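Local structure of putative NADPH-dependent oxidoreductase (Desulfitobacterium hafniense DCB-2, 3DB2) at residues C[134-137]-C[138-142]; C[256-259]-C[260-263]; C[266-269]-C[270-273]; C[299-302]-C[303-306]. The protein probably catalyses an NADPH-dependent oxidation or reduction, as a two-domain dehydrogenase of the GFO/IDH/MocA family with a Rossmann-fold nucleotide-binding domain. One frame throughout, in Å; residues are numbered along the deposited sequence.

Interaction 1: residues C[134-137]-C[138-142]; sequences KMKE and MIDTK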
# COMPACT_ATOMS: atom_id res chain seq x y z
N LYS C 134 9.09 18.81 -4.60
CA LYS C 134 9.45 19.05 -3.20
C LYS C 134 9.81 17.72 -2.57
O LYS C 134 10.80 17.57 -1.84
CB LYS C 134 8.30 19.79 -2.52
CG LYS C 134 8.48 20.02 -1.03
CD LYS C 134 9.60 21.03 -0.84
CE LYS C 134 10.12 20.97 0.59
NZ LYS C 134 9.99 22.32 1.20
N MSE C 135 8.98 16.71 -2.84
CA MSE C 135 9.26 15.37 -2.28
C MSE C 135 10.63 14.87 -2.72
O MSE C 135 11.37 14.23 -1.95
CB MSE C 135 8.14 14.38 -2.65
CG MSE C 135 6.82 14.72 -1.95
SE MSE C 135 5.34 13.71 -2.79
CE MSE C 135 5.81 12.04 -1.95
N LYS C 136 11.03 15.15 -3.93
CA LYS C 136 12.30 14.77 -4.51
C LYS C 136 13.42 15.47 -3.74
O LYS C 136 14.43 14.87 -3.33
CB LYS C 136 12.33 15.11 -6.01
CG LYS C 136 13.63 14.69 -6.69
CD LYS C 136 13.87 13.21 -6.42
CE LYS C 136 14.74 12.59 -7.52
NZ LYS C 136 15.56 11.49 -6.96
N GLU C 137 13.25 16.75 -3.53
CA GLU C 137 14.20 17.54 -2.73
C GLU C 137 14.38 16.93 -1.35
O GLU C 137 15.52 16.70 -0.92
CB GLU C 137 13.68 18.96 -2.62
CG GLU C 137 14.57 20.08 -2.12
CD GLU C 137 13.98 21.40 -2.63
OE1 GLU C 137 14.34 21.80 -3.75
OE2 GLU C 137 13.15 21.99 -1.91
N MSE C 138 13.26 16.66 -0.68
CA MSE C 138 13.32 16.13 0.69
C MSE C 138 14.04 14.80 0.75
O MSE C 138 14.78 14.50 1.69
CB MSE C 138 11.94 16.07 1.32
CG MSE C 138 11.35 17.46 1.55
SE MSE C 138 9.46 17.44 2.03
CE MSE C 138 9.67 17.61 3.96
N ILE C 139 13.84 13.97 -0.27
CA ILE C 139 14.52 12.68 -0.34
C ILE C 139 15.98 12.88 -0.69
O ILE C 139 16.87 12.22 -0.14
CB ILE C 139 13.83 11.79 -1.39
CG1 ILE C 139 12.42 11.35 -0.95
CG2 ILE C 139 14.67 10.60 -1.81
CD1 ILE C 139 11.61 10.75 -2.09
N ASP C 140 16.31 13.78 -1.62
CA ASP C 140 17.69 13.81 -2.09
C ASP C 140 18.64 14.39 -1.05
O ASP C 140 19.76 13.89 -0.93
CB ASP C 140 17.81 14.61 -3.39
CG ASP C 140 17.37 13.74 -4.57
OD1 ASP C 140 17.15 12.52 -4.38
OD2 ASP C 140 17.26 14.33 -5.66
N THR C 141 18.18 15.41 -0.34
CA THR C 141 18.92 16.06 0.72
C THR C 141 18.88 15.19 1.97
O THR C 141 19.56 15.51 2.94
CB THR C 141 18.35 17.43 1.10
OG1 THR C 141 16.96 17.30 1.42
CG2 THR C 141 18.29 18.47 -0.02
N LYS C 142 18.09 14.11 1.98
CA LYS C 142 18.05 13.27 3.19
C LYS C 142 17.35 13.95 4.36
O LYS C 142 17.55 13.62 5.54
CB LYS C 142 19.45 12.79 3.61
CG LYS C 142 20.24 12.09 2.51
CD LYS C 142 19.61 10.78 2.10
CE LYS C 142 20.09 10.20 0.78
NZ LYS C 142 19.06 10.40 -0.28
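K134 and M138, one helical turn apart near the end of helix 130-140, are joined by a backbone bond, M138 N to K134 O at 2.9 Å. The same i to i+4 ladder carries on with I139 N to M135 O and D140 N to K136 O.

The one salt bridge is that of K136 NZ with D140 OD1, 3.2 Å, on the oxygen's syn lone pair. K136 has CG anti to its backbone N (chi1 -178°) and bends at CB-CG, which carries the methylenes across the carboxylate at a slant, with CE 3.6 Å from D140 OD2. The ammonium also bonds L193 O, its stronger partner.

Apolar contact runs along another side of the helix, where K134 CE rests 3.8 Å from CG of selenomethionine M138. K134 NZ hydrogen-bonds a glycerol, probably from the crystallisation liquor, while M138 and the buried selenomethionine M135 pack against strand 250-256.

At the end of the helix two carbonyls each take two bonds. E137 O receives the regular bond from T141 N and a second one from T141 OG1, the hydroxyl at 2.8 Å and tilted from the carbonyl plane. I139 O is shared by K142 N and K142 NZ (2.9 Å), which arrive from opposite faces of its plane. K142 has positive phi (70°), and the turn is a Schellman motif.

The last carbonyls, lacking a further turn of amides, are thus served partly by side chains. A hydroxyl and an ammonium gathered there probably offset the negative end of the helix dipole, the ammonium contributing charge as well as a bond.

Interaction 2: residues C[256-259]-C[260-263]; sequences LDFS and WWSN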
# COMPACT_ATOMS: atom_id res chain seq x y z
N LEU C 256 -3.63 13.73 -3.86
CA LEU C 256 -4.06 14.68 -4.88
C LEU C 256 -5.49 14.45 -5.31
O LEU C 256 -5.88 13.28 -5.42
CB LEU C 256 -3.12 14.57 -6.07
CG LEU C 256 -3.51 15.32 -7.35
CD1 LEU C 256 -3.26 16.82 -7.12
CD2 LEU C 256 -2.74 14.72 -8.50
N ASP C 257 -6.27 15.52 -5.53
CA ASP C 257 -7.59 15.43 -6.12
C ASP C 257 -7.41 15.48 -7.64
O ASP C 257 -7.27 16.57 -8.19
CB ASP C 257 -8.49 16.59 -5.74
CG ASP C 257 -9.88 16.48 -6.34
OD1 ASP C 257 -10.18 15.56 -7.11
OD2 ASP C 257 -10.70 17.35 -5.95
N PHE C 258 -7.38 14.31 -8.26
CA PHE C 258 -7.06 14.16 -9.67
C PHE C 258 -8.07 14.86 -10.58
O PHE C 258 -7.81 15.05 -11.79
CB PHE C 258 -6.93 12.66 -10.06
CG PHE C 258 -6.14 12.54 -11.36
CD1 PHE C 258 -4.76 12.57 -11.35
CD2 PHE C 258 -6.80 12.41 -12.58
CE1 PHE C 258 -4.06 12.47 -12.54
CE2 PHE C 258 -6.10 12.30 -13.77
CZ PHE C 258 -4.72 12.35 -13.73
N SER C 259 -9.19 15.26 -10.02
CA SER C 259 -10.23 15.96 -10.78
C SER C 259 -9.72 17.32 -11.20
O SER C 259 -10.29 17.88 -12.15
CB SER C 259 -11.53 16.01 -9.98
OG SER C 259 -11.47 16.92 -8.91
N TRP C 260 -8.68 17.83 -10.56
CA TRP C 260 -8.08 19.10 -10.96
C TRP C 260 -6.83 18.97 -11.84
O TRP C 260 -6.14 19.95 -12.08
CB TRP C 260 -7.73 19.94 -9.72
CG TRP C 260 -9.01 20.38 -9.08
CD1 TRP C 260 -9.81 19.70 -8.21
CD2 TRP C 260 -9.60 21.67 -9.31
NE1 TRP C 260 -10.89 20.50 -7.88
CE2 TRP C 260 -10.78 21.70 -8.53
CE3 TRP C 260 -9.24 22.78 -10.08
CZ2 TRP C 260 -11.58 22.84 -8.55
CZ3 TRP C 260 -10.05 23.90 -10.08
CH2 TRP C 260 -11.22 23.92 -9.31
N TRP C 261 -6.55 17.78 -12.32
CA TRP C 261 -5.45 17.52 -13.22
C TRP C 261 -5.43 18.43 -14.45
O TRP C 261 -4.40 19.04 -14.77
CB TRP C 261 -5.52 16.06 -13.66
CG TRP C 261 -4.29 15.59 -14.35
CD1 TRP C 261 -4.20 15.32 -15.69
CD2 TRP C 261 -2.99 15.31 -13.80
NE1 TRP C 261 -2.93 14.90 -15.99
CE2 TRP C 261 -2.17 14.88 -14.86
CE3 TRP C 261 -2.44 15.38 -12.51
CZ2 TRP C 261 -0.84 14.52 -14.69
CZ3 TRP C 261 -1.12 15.02 -12.33
CH2 TRP C 261 -0.33 14.60 -13.41
N SER C 262 -6.57 18.54 -15.13
CA SER C 262 -6.65 19.33 -16.35
C SER C 262 -6.46 20.83 -16.12
O SER C 262 -5.94 21.55 -16.98
CB SER C 262 -8.00 18.99 -17.04
OG SER C 262 -9.06 19.64 -16.34
N ASN C 263 -6.84 21.31 -14.95
CA ASN C 263 -6.66 22.68 -14.53
C ASN C 263 -5.23 22.92 -14.03
O ASN C 263 -5.00 23.16 -12.85
CB ASN C 263 -7.70 22.98 -13.46
CG ASN C 263 -9.02 22.28 -13.78
OD1 ASN C 263 -9.24 21.09 -13.61
ND2 ASN C 263 -9.95 23.07 -14.31
O HOH W 1 -9.25 17.44 -14.73
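F258 and W261 form the dense part of this turn, their rings in an offset stack: the F258 ring and the five-membered ring of W261 have centroids 4.2 Å apart and planes 18° from parallel. F258 CE1 lies over the indole face toward its rim, 3.3 Å from W261 CD2. W261 CB in turn sits over the middle of the phenyl face, a CH-pi contact of 3.8 Å to the F258 ring centroid. Both side chains leave with CG anti to the backbone N (chi1 -161° and -167°), and the 3-10 bond from W261 N to F258 O brings their origins together. L256 CD2 touches the indole edge at W261 CE3, 4.1 Å away.

The other side is looser and more polar. D257 OD1 accepts from S259 N and from S259 OG (2.6 Å), both from one face of the carboxylate; the amide bond makes this an Asx turn. D257 OD2 meets the edge of the W260 ring at CD1, 3.4 Å, with the carboxylate and indole planes steeply inclined. A water donates to S259 O and accepts from S262 N (2.9 Å), joining backbone groups that do not bond directly.

This turn follows strand 250-256. L256 and F258 lean on F241 of strand 240-247, and F258 also meets F154 of strand 147-155. The W261 ring meets that of H185 (helix 183-194) nearly at right angles and touches the loop residues S125, S126 and L129, whereas W260 stacks on H270, just before strand 271-278.

Interaction 3: residues C[266-269]-C[270-273]; sequences VTDE and HSTL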
# COMPACT_ATOMS: atom_id res chain seq x y z
N VAL C 266 -3.31 25.17 -11.37
CA VAL C 266 -3.75 25.10 -9.98
C VAL C 266 -3.86 23.70 -9.40
O VAL C 266 -4.35 23.45 -8.30
CB VAL C 266 -5.12 25.82 -9.82
CG1 VAL C 266 -4.97 27.32 -9.97
CG2 VAL C 266 -6.14 25.29 -10.81
N THR C 267 -3.42 22.69 -10.14
CA THR C 267 -3.49 21.30 -9.71
C THR C 267 -2.84 21.11 -8.33
O THR C 267 -3.41 20.44 -7.48
CB THR C 267 -2.76 20.38 -10.69
OG1 THR C 267 -3.47 20.47 -11.93
CG2 THR C 267 -2.84 18.90 -10.29
N ASP C 268 -1.66 21.71 -8.16
CA ASP C 268 -0.98 21.56 -6.87
C ASP C 268 -1.78 22.10 -5.68
O ASP C 268 -1.58 21.68 -4.54
CB ASP C 268 0.34 22.29 -6.91
CG ASP C 268 1.49 21.51 -7.51
OD1 ASP C 268 1.75 20.38 -7.05
OD2 ASP C 268 2.17 22.01 -8.45
N GLU C 269 -2.68 23.05 -5.92
CA GLU C 269 -3.45 23.63 -4.82
C GLU C 269 -4.51 22.65 -4.33
O GLU C 269 -5.00 22.83 -3.21
CB GLU C 269 -4.16 24.93 -5.24
CG GLU C 269 -3.19 26.03 -5.62
CD GLU C 269 -3.88 27.35 -5.94
OE1 GLU C 269 -4.94 27.65 -5.34
OE2 GLU C 269 -3.36 28.10 -6.79
N HIS C 270 -4.81 21.65 -5.14
CA HIS C 270 -5.77 20.62 -4.76
C HIS C 270 -5.05 19.33 -4.35
O HIS C 270 -5.44 18.21 -4.68
CB HIS C 270 -6.77 20.43 -5.89
CG HIS C 270 -7.44 21.77 -6.10
ND1 HIS C 270 -8.68 22.05 -5.59
CD2 HIS C 270 -7.03 22.90 -6.73
CE1 HIS C 270 -9.03 23.29 -5.90
NE2 HIS C 270 -8.05 23.83 -6.61
N SER C 271 -3.97 19.54 -3.59
CA SER C 271 -3.18 18.42 -3.04
C SER C 271 -2.73 18.80 -1.64
O SER C 271 -2.77 19.97 -1.27
CB SER C 271 -2.02 18.10 -3.96
OG SER C 271 -0.98 19.06 -3.93
N THR C 272 -2.29 17.83 -0.86
CA THR C 272 -1.81 18.05 0.49
C THR C 272 -0.55 17.16 0.63
O THR C 272 -0.61 16.03 0.15
CB THR C 272 -2.68 17.61 1.66
OG1 THR C 272 -3.38 16.41 1.29
CG2 THR C 272 -3.71 18.66 2.05
N LEU C 273 0.44 17.73 1.27
CA LEU C 273 1.64 16.94 1.60
C LEU C 273 1.85 17.08 3.11
O LEU C 273 1.89 18.21 3.58
CB LEU C 273 2.85 17.38 0.82
CG LEU C 273 4.20 16.72 1.14
CD1 LEU C 273 4.19 15.23 0.89
CD2 LEU C 273 5.33 17.39 0.37
O HOH W 2 0.24 18.38 -6.39
O HOH W 3 -5.45 21.56 -0.38
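H270 closes the turn that precedes it, its N bonding T267 O at 3.0 Å. With CG anti to the carbonyl carbon (chi1 -59°), the imidazole lies beside the turn and presents its CD2 edge to V266 O, which sits in the ring plane at 3.2 Å. E269 O lies over one ring face.

E269 contributes mainly its CB, 3.8 Å from H270 CD2; the rest of the extended chain runs past the imidazole without touching it, OE1 staying 5.1 Å from H270 NE2. Its own N bonds V266 O, giving the turn a 3-10 character, and a water donates to both E269 O and S271 O.

S271 turns its hydroxyl back toward D268. The direct approach to D268 O is doubtful, since that oxygen is crowded in the model, but a second water donates to S271 OG (2.8 Å) and to D268 OD1 (2.6 Å) and links the two side chains. The D268 carboxylate is buried and has further partners in the backbone amides of G130, A131 and V300, the first two at the start of helix 130-140.

A single 3-10 turn thus delivers the chain into strand 271-278, where T272 pairs with Q255 and L273 with V295. The turn leads into one of the antiparallel strands of the large mixed sheet, and that sheet is characteristic of the GFO/IDH/MocA C-terminal domain.

Interaction 4: residues C[299-302]-C[303-306]; sequences SVDH and LRVE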
# COMPACT_ATOMS: atom_id res chain seq x y z
N SER C 299 3.18 26.10 -6.68
CA SER C 299 2.49 25.40 -7.76
C SER C 299 3.35 25.47 -9.02
O SER C 299 4.07 26.44 -9.18
CB SER C 299 1.13 26.03 -8.03
OG SER C 299 0.27 25.89 -6.92
N VAL C 300 3.22 24.46 -9.87
CA VAL C 300 3.84 24.35 -11.16
C VAL C 300 2.77 23.90 -12.15
O VAL C 300 2.09 22.90 -11.84
CB VAL C 300 4.99 23.31 -11.17
CG1 VAL C 300 5.64 23.18 -12.53
CG2 VAL C 300 6.00 23.67 -10.11
N ASP C 301 2.67 24.62 -13.25
CA ASP C 301 1.77 24.32 -14.36
C ASP C 301 2.36 23.12 -15.13
O ASP C 301 3.09 23.28 -16.10
CB ASP C 301 1.58 25.51 -15.30
CG ASP C 301 0.44 25.28 -16.28
OD1 ASP C 301 0.20 24.10 -16.61
OD2 ASP C 301 -0.24 26.24 -16.71
N HIS C 302 2.03 21.93 -14.63
CA HIS C 302 2.68 20.69 -15.06
C HIS C 302 2.56 20.46 -16.56
O HIS C 302 3.49 19.98 -17.21
CB HIS C 302 2.12 19.55 -14.24
CG HIS C 302 0.68 19.19 -14.31
ND1 HIS C 302 0.19 18.14 -15.07
CD2 HIS C 302 -0.40 19.75 -13.72
CE1 HIS C 302 -1.12 18.07 -14.93
NE2 HIS C 302 -1.51 19.04 -14.11
N LEU C 303 1.42 20.83 -17.15
CA LEU C 303 1.24 20.52 -18.58
C LEU C 303 1.97 21.57 -19.41
O LEU C 303 2.62 21.31 -20.42
CB LEU C 303 -0.25 20.46 -18.93
CG LEU C 303 -1.09 19.45 -18.17
CD1 LEU C 303 -2.53 19.50 -18.66
CD2 LEU C 303 -0.50 18.06 -18.33
N ARG C 304 1.90 22.83 -18.99
CA ARG C 304 2.59 23.89 -19.70
C ARG C 304 4.10 23.74 -19.66
O ARG C 304 4.78 23.84 -20.69
CB ARG C 304 2.23 25.25 -19.09
CG ARG C 304 3.01 26.42 -19.65
CD ARG C 304 2.43 27.74 -19.16
NE ARG C 304 3.27 28.87 -19.54
CZ ARG C 304 3.05 30.13 -19.21
NH1 ARG C 304 2.02 30.50 -18.46
NH2 ARG C 304 3.88 31.07 -19.62
N VAL C 305 4.65 23.49 -18.47
CA VAL C 305 6.11 23.43 -18.35
C VAL C 305 6.68 22.24 -19.12
O VAL C 305 7.82 22.35 -19.58
CB VAL C 305 6.63 23.39 -16.91
CG1 VAL C 305 6.23 24.66 -16.19
CG2 VAL C 305 6.14 22.13 -16.19
N GLU C 306 5.95 21.15 -19.28
CA GLU C 306 6.55 20.01 -19.98
C GLU C 306 6.72 20.27 -21.48
O GLU C 306 7.74 19.86 -22.05
CB GLU C 306 5.77 18.74 -19.70
CG GLU C 306 4.54 18.41 -20.50
CD GLU C 306 3.89 17.07 -20.12
OE1 GLU C 306 4.59 16.10 -19.77
OE2 GLU C 306 2.65 16.98 -20.18
O HOH W 4 0.69 28.80 -16.61
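D301 O accepts from V305 N at 2.8 Å, the first full turn of helix 302-316. The extended chain at V300 passes through an inverse gamma turn centred on D301 before it coils. The next bond, E306 N to H302 O, is weak at 3.4 Å.

D301 is the N-cap: its OD1 accepts from R304 N at 3.2 Å, the amide lying above the carboxylate plane, and also from S264 OG. CG anti to the backbone N (chi1 -168°) carries the carboxylate over the first turn, where D301 CG lies 3.3 Å from R304 CB. R304 runs out fully extended to a salt bridge with E308, and a water accepts from R304 NH1 and donates to D301 OD2 (2.7 Å), spanning charges that do not touch. The negative carboxylate probably interacts favourably with the positive end of the helix dipole.

H302 and L303 lie side by side, with L303 CG over the imidazole face, 3.9 Å from the H302 ring centroid. V300 CG1 meets V305 CG2 at 3.8 Å, their side chains crossing at about a right angle.

Two buried polar groups are fixed from outside, H302 ND1 by S125 OG and E306 OE2 by Y94 OH at strand 92-96. L303 packs on W16, V19 and M20, setting the start of helix 302-316 against helix 15-24 of the Rossmann domain.

Overall arrangement
Interactions 2, 3 and 4 form one connected patch, with the centres of 2 and 3 about 8 Å apart and that of 4 about 13 Å from each. T267 of interaction 3 is the joint: its OG1 lies 2.7 Å from W260 O and 3.3 Å from H302 NE2, while H302 NE2 also reaches W261 O at 3.0 Å. D268 OD2 accepts a hydrogen bond from V300 N (3.0 Å), tying interaction 3 to interaction 4. Interaction 1 lies farther off, about 18 Å from interaction 3 centre to centre, and meets it by packing of M135 CG on L273 CD2. Through interaction 4 the patch reaches helix 15-24, which follows a glycine-rich turn consistent with dinucleotide binding.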